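Side-chain contacts in conserved domain protein (Streptococcus pneumoniae, PDB 2FI0), which is of unknown function but folds as a small alpha-helical domain with a two-stranded parallel sheet, belonging to the uncharacterised DUF1858 family: residues 16-19 against 24-27; 69-72 against 76-79; 30-35 against 63-68. All coordinates share one frame; numbering follows the deposited sequence.

Contact 1 (16-19 against 24-27)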
loop_
_atom_site.group_PDB
_atom_site.type_symbol
_atom_site.label_atom_id
_atom_site.label_comp_id
_atom_site.label_asym_id
_atom_site.label_seq_id
_atom_site.Cartn_x
_atom_site.Cartn_y
_atom_site.Cartn_z
ATOM N N ALA A 16 -2.186 -6.275 -3.376
ATOM C CA ALA A 16 -3.197 -6.401 -4.438
ATOM C C ALA A 16 -4.631 -6.105 -3.951
ATOM O O ALA A 16 -5.417 -5.475 -4.668
ATOM C CB ALA A 16 -3.134 -7.783 -5.063
ATOM N N GLU A 17 -4.970 -6.571 -2.749
ATOM C CA GLU A 17 -6.290 -6.311 -2.175
ATOM C C GLU A 17 -6.493 -4.820 -1.886
ATOM O O GLU A 17 -7.587 -4.275 -2.058
ATOM C CB GLU A 17 -6.484 -7.094 -0.879
ATOM C CG GLU A 17 -6.614 -8.577 -1.066
ATOM C CD GLU A 17 -6.893 -9.319 0.236
ATOM O OE1 GLU A 17 -7.502 -8.718 1.157
ATOM O OE2 GLU A 17 -6.511 -10.513 0.328
ATOM N N VAL A 18 -5.432 -4.173 -1.430
ATOM C CA VAL A 18 -5.464 -2.741 -1.219
ATOM C C VAL A 18 -5.772 -2.037 -2.550
ATOM O O VAL A 18 -6.660 -1.207 -2.616
ATOM C CB VAL A 18 -4.150 -2.207 -0.605
ATOM C CG1 VAL A 18 -4.190 -0.709 -0.513
ATOM C CG2 VAL A 18 -3.915 -2.808 0.770
ATOM N N VAL A 19 -5.045 -2.398 -3.606
ATOM C CA VAL A 19 -5.124 -1.676 -4.875
ATOM C C VAL A 19 -6.462 -1.932 -5.581
ATOM O O VAL A 19 -7.016 -1.024 -6.191
ATOM C CB VAL A 19 -3.915 -2.004 -5.787
ATOM C CG1 VAL A 19 -4.093 -1.410 -7.201
ATOM C CG2 VAL A 19 -2.643 -1.491 -5.164
ATOM N N GLU A 24 -6.923 4.323 -7.100
ATOM C CA GLU A 24 -6.218 5.620 -7.012
ATOM C C GLU A 24 -4.960 5.603 -6.132
ATOM O O GLU A 24 -4.105 6.486 -6.255
ATOM C CB GLU A 24 -7.133 6.729 -6.460
ATOM C CG GLU A 24 -8.637 6.404 -6.378
ATOM C CD GLU A 24 -8.998 5.470 -5.200
ATOM O OE1 GLU A 24 -9.858 4.571 -5.430
ATOM O OE2 GLU A 24 -8.437 5.637 -4.070
ATOM N N VAL A 25 -4.852 4.640 -5.222
ATOM C CA VAL A 25 -3.692 4.589 -4.333
ATOM C C VAL A 25 -2.440 4.046 -5.035
ATOM O O VAL A 25 -1.338 4.250 -4.543
ATOM C CB VAL A 25 -3.988 3.788 -3.038
ATOM C CG1 VAL A 25 -3.796 2.297 -3.250
ATOM C CG2 VAL A 25 -3.108 4.290 -1.874
ATOM N N LEU A 26 -2.601 3.384 -6.187
ATOM C CA LEU A 26 -1.453 2.802 -6.901
ATOM C C LEU A 26 -0.390 3.855 -7.256
ATOM O O LEU A 26 0.801 3.628 -7.063
ATOM C CB LEU A 26 -1.909 2.055 -8.163
ATOM C CG LEU A 26 -0.827 1.332 -8.977
ATOM C CD1 LEU A 26 -0.069 0.332 -8.107
ATOM C CD2 LEU A 26 -1.434 0.646 -10.190
ATOM N N GLU A 27 -0.834 5.008 -7.742
ATOM C CA GLU A 27 0.051 6.126 -8.094
ATOM C C GLU A 27 0.916 6.588 -6.907
ATOM O O GLU A 27 2.050 7.059 -7.086
ATOM C CB GLU A 27 -0.797 7.298 -8.592
ATOM C CG GLU A 27 -0.011 8.547 -8.980
ATOM C CD GLU A 27 -0.909 9.710 -9.394
ATOM O OE1 GLU A 27 -1.958 9.924 -8.739
ATOM O OE2 GLU A 27 -0.553 10.413 -10.366
#
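Val-25 is the bump of this contact. Its CG1 methyl points at helix 15-21 and settles into the dip between two neighbouring valines. On one flank lies Val-18, with CG1 to CG1 of Val-25 at 4.1 Å. On the other lies Val-19, whose CG2 is 4.4 Å from the same Val-25 CG1. The Val-18 and Val-25 side chains cross at about a right angle and touch through their CG1 methyls. CG1 of Val-25 stands between its own backbone N and carbonyl carbon (chi1 84°), a crowded position that aims this branch at the helix.

A second fit runs the other way. The bump is now CG1 of Val-19, and the hollow belongs to Leu-26. CG1 of Val-19 lies 4.2 Å from CB of Leu-26 and 4.5 Å from both its CD1 and its CD2. Val-19 thus serves both residues, one with each branch.

No hydrogen bond crosses between the segments, and the fit is wholly apolar. Ile-9 of strand 8-10 touches both Val-18 and Val-25, while Arg-43 touches Val-19 and Leu-26. The arrangement is that of a short helix, 15-21, packed against the start of the next helical segment across a brief connection, here in the buried interior of the DUF1858 fold.

Contact 2 (69-72 against 76-79)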
loop_
_atom_site.group_PDB
_atom_site.type_symbol
_atom_site.label_atom_id
_atom_site.label_comp_id
_atom_site.label_asym_id
_atom_site.label_seq_id
_atom_site.Cartn_x
_atom_site.Cartn_y
_atom_site.Cartn_z
ATOM N N THR A 69 2.686 9.560 4.124
ATOM C CA THR A 69 2.315 9.793 2.725
ATOM C C THR A 69 0.846 9.455 2.484
ATOM O O THR A 69 0.110 10.234 1.872
ATOM C CB THR A 69 3.212 8.980 1.776
ATOM O OG1 THR A 69 4.586 9.274 2.051
ATOM C CG2 THR A 69 2.910 9.326 0.323
ATOM N N LEU A 70 0.417 8.308 2.995
ATOM C CA LEU A 70 -0.966 7.903 2.849
ATOM C C LEU A 70 -1.920 8.864 3.536
ATOM O O LEU A 70 -2.915 9.272 2.940
ATOM C CB LEU A 70 -1.168 6.464 3.340
ATOM C CG LEU A 70 -0.570 5.358 2.455
ATOM C CD1 LEU A 70 -0.681 3.992 3.161
ATOM C CD2 LEU A 70 -1.242 5.314 1.085
ATOM N N GLU A 71 -1.618 9.248 4.780
ATOM C CA GLU A 71 -2.426 10.256 5.479
ATOM C C GLU A 71 -2.465 11.595 4.737
ATOM O O GLU A 71 -3.517 12.186 4.625
ATOM C CB GLU A 71 -1.946 10.439 6.910
ATOM C CG GLU A 71 -2.137 9.195 7.762
ATOM C CD GLU A 71 -1.780 9.413 9.224
ATOM O OE1 GLU A 71 -0.891 10.237 9.537
ATOM O OE2 GLU A 71 -2.387 8.733 10.075
ATOM N N ALA A 72 -1.330 12.045 4.212
ATOM C CA ALA A 72 -1.256 13.288 3.422
ATOM C C ALA A 72 -2.080 13.265 2.131
ATOM O O ALA A 72 -2.363 14.305 1.577
ATOM C CB ALA A 72 0.188 13.601 3.069
ATOM N N GLU A 76 -6.834 6.913 5.829
ATOM C CA GLU A 76 -6.672 6.497 7.199
ATOM C C GLU A 76 -6.062 5.112 7.218
ATOM O O GLU A 76 -6.561 4.212 6.567
ATOM C CB GLU A 76 -8.040 6.472 7.880
ATOM C CG GLU A 76 -7.980 6.780 9.348
ATOM C CD GLU A 76 -7.571 8.231 9.613
ATOM O OE1 GLU A 76 -8.256 9.156 9.106
ATOM O OE2 GLU A 76 -6.557 8.424 10.308
ATOM N N VAL A 77 -4.992 4.936 7.995
ATOM C CA VAL A 77 -4.233 3.713 7.974
ATOM C C VAL A 77 -4.553 2.824 9.171
ATOM O O VAL A 77 -4.623 3.296 10.287
ATOM C CB VAL A 77 -2.745 4.030 7.941
ATOM C CG1 VAL A 77 -1.927 2.749 7.943
ATOM C CG2 VAL A 77 -2.427 4.883 6.709
ATOM N N ILE A 78 -4.732 1.529 8.932
ATOM C CA ILE A 78 -4.954 0.572 10.014
ATOM C C ILE A 78 -4.026 -0.614 9.827
ATOM O O ILE A 78 -3.335 -0.695 8.825
ATOM C CB ILE A 78 -6.445 0.118 10.105
ATOM C CG1 ILE A 78 -6.883 -0.667 8.862
ATOM C CG2 ILE A 78 -7.366 1.334 10.304
ATOM C CD1 ILE A 78 -8.278 -1.257 8.993
ATOM N N GLY A 79 -4.012 -1.518 10.800
ATOM C CA GLY A 79 -3.224 -2.740 10.724
ATOM C C GLY A 79 -1.742 -2.602 11.043
ATOM O O GLY A 79 -0.960 -3.502 10.738
HETATM O O HOH W 1 -4.213 7.047 9.759
#
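The apolar part of this contact is Val-77 packed on Leu-70. CG2 of Val-77 lies 3.9 Å from CB of Leu-70 and 4.1 Å from its CD1. The methyl therefore rests against the stem of the leucine and one of its branches. The two side chains cross at about a right angle. CG of Leu-70 is anti to the carbonyl carbon (chi1 -71°), which brings CD1 alongside the valine methyl. The aliphatic part of Glu-71 adds a looser touch, with its CG 4.4 Å from CG2 of Val-77.

The polar part is built round one water. This water gives a hydrogen bond to OE2 of Glu-71 at a short 2.5 Å and another to OE2 of Glu-76 at 2.8 Å. It accepts a third from the backbone N of Val-77 at 2.9 Å. Three bonds thus fix its position and tie the Glu-71 side chain of the helix to both side chain and backbone of the strand.

The charged part is the pair of carboxylates. OE2 of Glu-71 and OE2 of Glu-76 are 4.2 Å apart, and the carboxylate planes are turned 62° from each other. Two like charges at this distance should repel. The water between them, donating to both, probably eases that cost. Glu-71 reaches it with a chain extended beyond CG, whereas Glu-76 bends back at chi2 (68°).

Around this pair, Leu-70 also touches Ile-9, and the backbone of Glu-76 bonds to that of Ile-9. The arrangement is an alpha-beta unit: helix 63-72 leads through a three-residue connection into strand 76-78 and packs on it, and that strand pairs in parallel with strand 8-10.

Contact 3 (30-35 against 63-68)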
loop_
_atom_site.group_PDB
_atom_site.type_symbol
_atom_site.label_atom_id
_atom_site.label_comp_id
_atom_site.label_asym_id
_atom_site.label_seq_id
_atom_site.Cartn_x
_atom_site.Cartn_y
_atom_site.Cartn_z
ATOM N N VAL A 30 3.639 3.458 -5.989
ATOM C CA VAL A 30 4.791 3.313 -6.890
ATOM C C VAL A 30 5.891 4.324 -6.584
ATOM O O VAL A 30 7.051 4.118 -6.954
ATOM C CB VAL A 30 4.408 3.389 -8.416
ATOM C CG1 VAL A 30 3.350 2.340 -8.765
ATOM C CG2 VAL A 30 3.966 4.803 -8.824
ATOM N N GLU A 31 5.523 5.411 -5.912
ATOM C CA GLU A 31 6.494 6.380 -5.410
ATOM C C GLU A 31 7.031 6.001 -4.020
ATOM O O GLU A 31 7.869 6.714 -3.484
ATOM C CB GLU A 31 5.871 7.781 -5.369
ATOM C CG GLU A 31 5.474 8.331 -6.739
ATOM C CD GLU A 31 6.670 8.520 -7.673
ATOM O OE1 GLU A 31 6.532 8.294 -8.902
ATOM O OE2 GLU A 31 7.759 8.887 -7.181
ATOM N N LEU A 32 6.562 4.889 -3.450
ATOM C CA LEU A 32 6.965 4.457 -2.103
ATOM C C LEU A 32 7.662 3.082 -2.093
ATOM O O LEU A 32 7.712 2.405 -1.060
ATOM C CB LEU A 32 5.750 4.417 -1.182
ATOM C CG LEU A 32 5.086 5.756 -0.835
ATOM C CD1 LEU A 32 3.751 5.489 -0.203
ATOM C CD2 LEU A 32 5.954 6.585 0.078
ATOM N N GLY A 33 8.197 2.682 -3.237
ATOM C CA GLY A 33 8.964 1.433 -3.352
ATOM C C GLY A 33 8.192 0.256 -3.923
ATOM O O GLY A 33 8.665 -0.874 -3.880
ATOM N N PHE A 34 7.000 0.512 -4.445
ATOM C CA PHE A 34 6.136 -0.552 -4.964
ATOM C C PHE A 34 5.944 -0.415 -6.466
ATOM O O PHE A 34 4.940 -0.875 -7.017
ATOM C CB PHE A 34 4.782 -0.548 -4.240
ATOM C CG PHE A 34 4.886 -0.886 -2.788
ATOM C CD1 PHE A 34 4.839 -2.205 -2.369
ATOM C CD2 PHE A 34 5.052 0.115 -1.831
ATOM C CE1 PHE A 34 4.948 -2.525 -1.025
ATOM C CE2 PHE A 34 5.166 -0.205 -0.490
ATOM C CZ PHE A 34 5.116 -1.530 -0.089
ATOM N N LYS A 35 6.927 0.175 -7.137
ATOM C CA LYS A 35 6.741 0.555 -8.536
ATOM C C LYS A 35 6.709 -0.626 -9.518
ATOM O O LYS A 35 6.073 -0.515 -10.573
ATOM C CB LYS A 35 7.724 1.667 -8.949
ATOM C CG LYS A 35 9.047 1.259 -9.574
ATOM C CD LYS A 35 9.101 1.668 -11.043
ATOM C CE LYS A 35 9.114 3.198 -11.214
ATOM N NZ LYS A 35 9.397 3.584 -12.643
ATOM N N MET A 63 8.154 2.434 7.450
ATOM C CA MET A 63 6.695 2.476 7.579
ATOM C C MET A 63 6.186 3.879 7.877
ATOM O O MET A 63 5.160 4.277 7.348
ATOM C CB MET A 63 6.188 1.501 8.656
ATOM C CG MET A 63 4.635 1.353 8.704
ATOM S SD MET A 63 3.774 1.165 7.081
ATOM C CE MET A 63 4.901 0.081 6.261
ATOM N N ASP A 64 6.890 4.629 8.717
ATOM C CA ASP A 64 6.471 6.004 9.009
ATOM C C ASP A 64 6.323 6.853 7.737
ATOM O O ASP A 64 5.419 7.663 7.638
ATOM C CB ASP A 64 7.434 6.676 9.994
ATOM C CG ASP A 64 7.466 5.976 11.362
ATOM O OD1 ASP A 64 8.325 6.332 12.218
ATOM O OD2 ASP A 64 6.635 5.061 11.583
ATOM N N LYS A 65 7.214 6.659 6.772
ATOM C CA LYS A 65 7.162 7.371 5.498
ATOM C C LYS A 65 5.881 7.000 4.739
ATOM O O LYS A 65 5.207 7.868 4.202
ATOM C CB LYS A 65 8.421 7.043 4.677
ATOM C CG LYS A 65 8.419 7.474 3.211
ATOM C CD LYS A 65 9.047 8.833 3.004
ATOM C CE LYS A 65 9.165 9.164 1.525
ATOM N NZ LYS A 65 9.249 10.640 1.340
ATOM N N ILE A 66 5.551 5.711 4.721
ATOM C CA ILE A 66 4.340 5.227 4.078
ATOM C C ILE A 66 3.088 5.739 4.750
ATOM O O ILE A 66 2.174 6.180 4.067
ATOM C CB ILE A 66 4.307 3.676 4.030
ATOM C CG1 ILE A 66 5.364 3.178 3.036
ATOM C CG2 ILE A 66 2.900 3.166 3.645
ATOM C CD1 ILE A 66 5.837 1.796 3.278
ATOM N N VAL A 67 3.051 5.688 6.085
ATOM C CA VAL A 67 1.888 6.163 6.832
ATOM C C VAL A 67 1.674 7.668 6.630
ATOM O O VAL A 67 0.569 8.093 6.331
ATOM C CB VAL A 67 1.960 5.786 8.326
ATOM C CG1 VAL A 67 0.793 6.400 9.108
ATOM C CG2 VAL A 67 1.926 4.264 8.472
ATOM N N ARG A 68 2.739 8.451 6.733
ATOM C CA ARG A 68 2.666 9.909 6.506
ATOM C C ARG A 68 2.129 10.237 5.114
ATOM O O ARG A 68 1.275 11.099 4.941
ATOM C CB ARG A 68 4.052 10.536 6.591
ATOM C CG ARG A 68 4.594 10.729 7.969
ATOM C CD ARG A 68 5.995 11.365 7.897
ATOM N NE ARG A 68 5.926 12.494 8.779
ATOM C CZ ARG A 68 6.089 13.763 8.462
ATOM N NH1 ARG A 68 6.486 14.179 7.274
ATOM N NH2 ARG A 68 5.923 14.619 9.418
#
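Leu-32 meets helix 63-72 with both of its methyls. CD2 of Leu-32 lies 4.1 Å from CG of Lys-65, so it touches the aliphatic root of the lysine and not its charged end. CD1 of Leu-32 is 4.3 Å from CG1 of Ile-66. The leucine and lysine side chains cross obliquely. CG of Lys-65 is anti to its own backbone N (chi1 168°), which sets it against the leucine methyl. Phe-34 makes the third touch: CD1 of Ile-66 sits at the edge of the ring, near its plane, 4.3 Å from CE2 of Phe-34.

Within the DUF1858 fold, the loop between helices 26-29 and 40-43 thus packs two large apolar residues on one side of helix 63-72. Leu-32 and Phe-34 both start out toward the helix, consistent with the turn at Gly-33 between them, which has a positive phi of 100°.

A second shell probably steadies the first. The carbonyl O of Leu-32 is hydrogen-bonded to OG1 of Thr-61, just ahead of the helix. Phe-34 also rests on Leu-52, and Ile-66 on Ser-56, both from helix 52-59. Thr-69 touches Leu-32, and its OG1 bonds to the carbonyl O of Lys-65.

In the fold
Contact 1 closes first along the chain. The loop of contact 3 follows closely after it, and contact 2 comes last. Contacts 2 and 3 share helix 63-72, and their centres are about 10 Å apart. Contact 1 lies about 13 Å from contact 2 and about 12 Å from contact 3, centre to centre. Contacts 1 and 2 meet where CG2 of Val-25 packs on CD2 of Leu-70, 3.6 Å away. Val-67 of contact 3 likewise touches Val-77 of contact 2. Helix 63-72 thus touches the 24-27 segment, the 30-35 loop and strand 76-78. The parallel pairing of strands 8-10 and 76-78 brings the two ends of this short chain together in one compact domain.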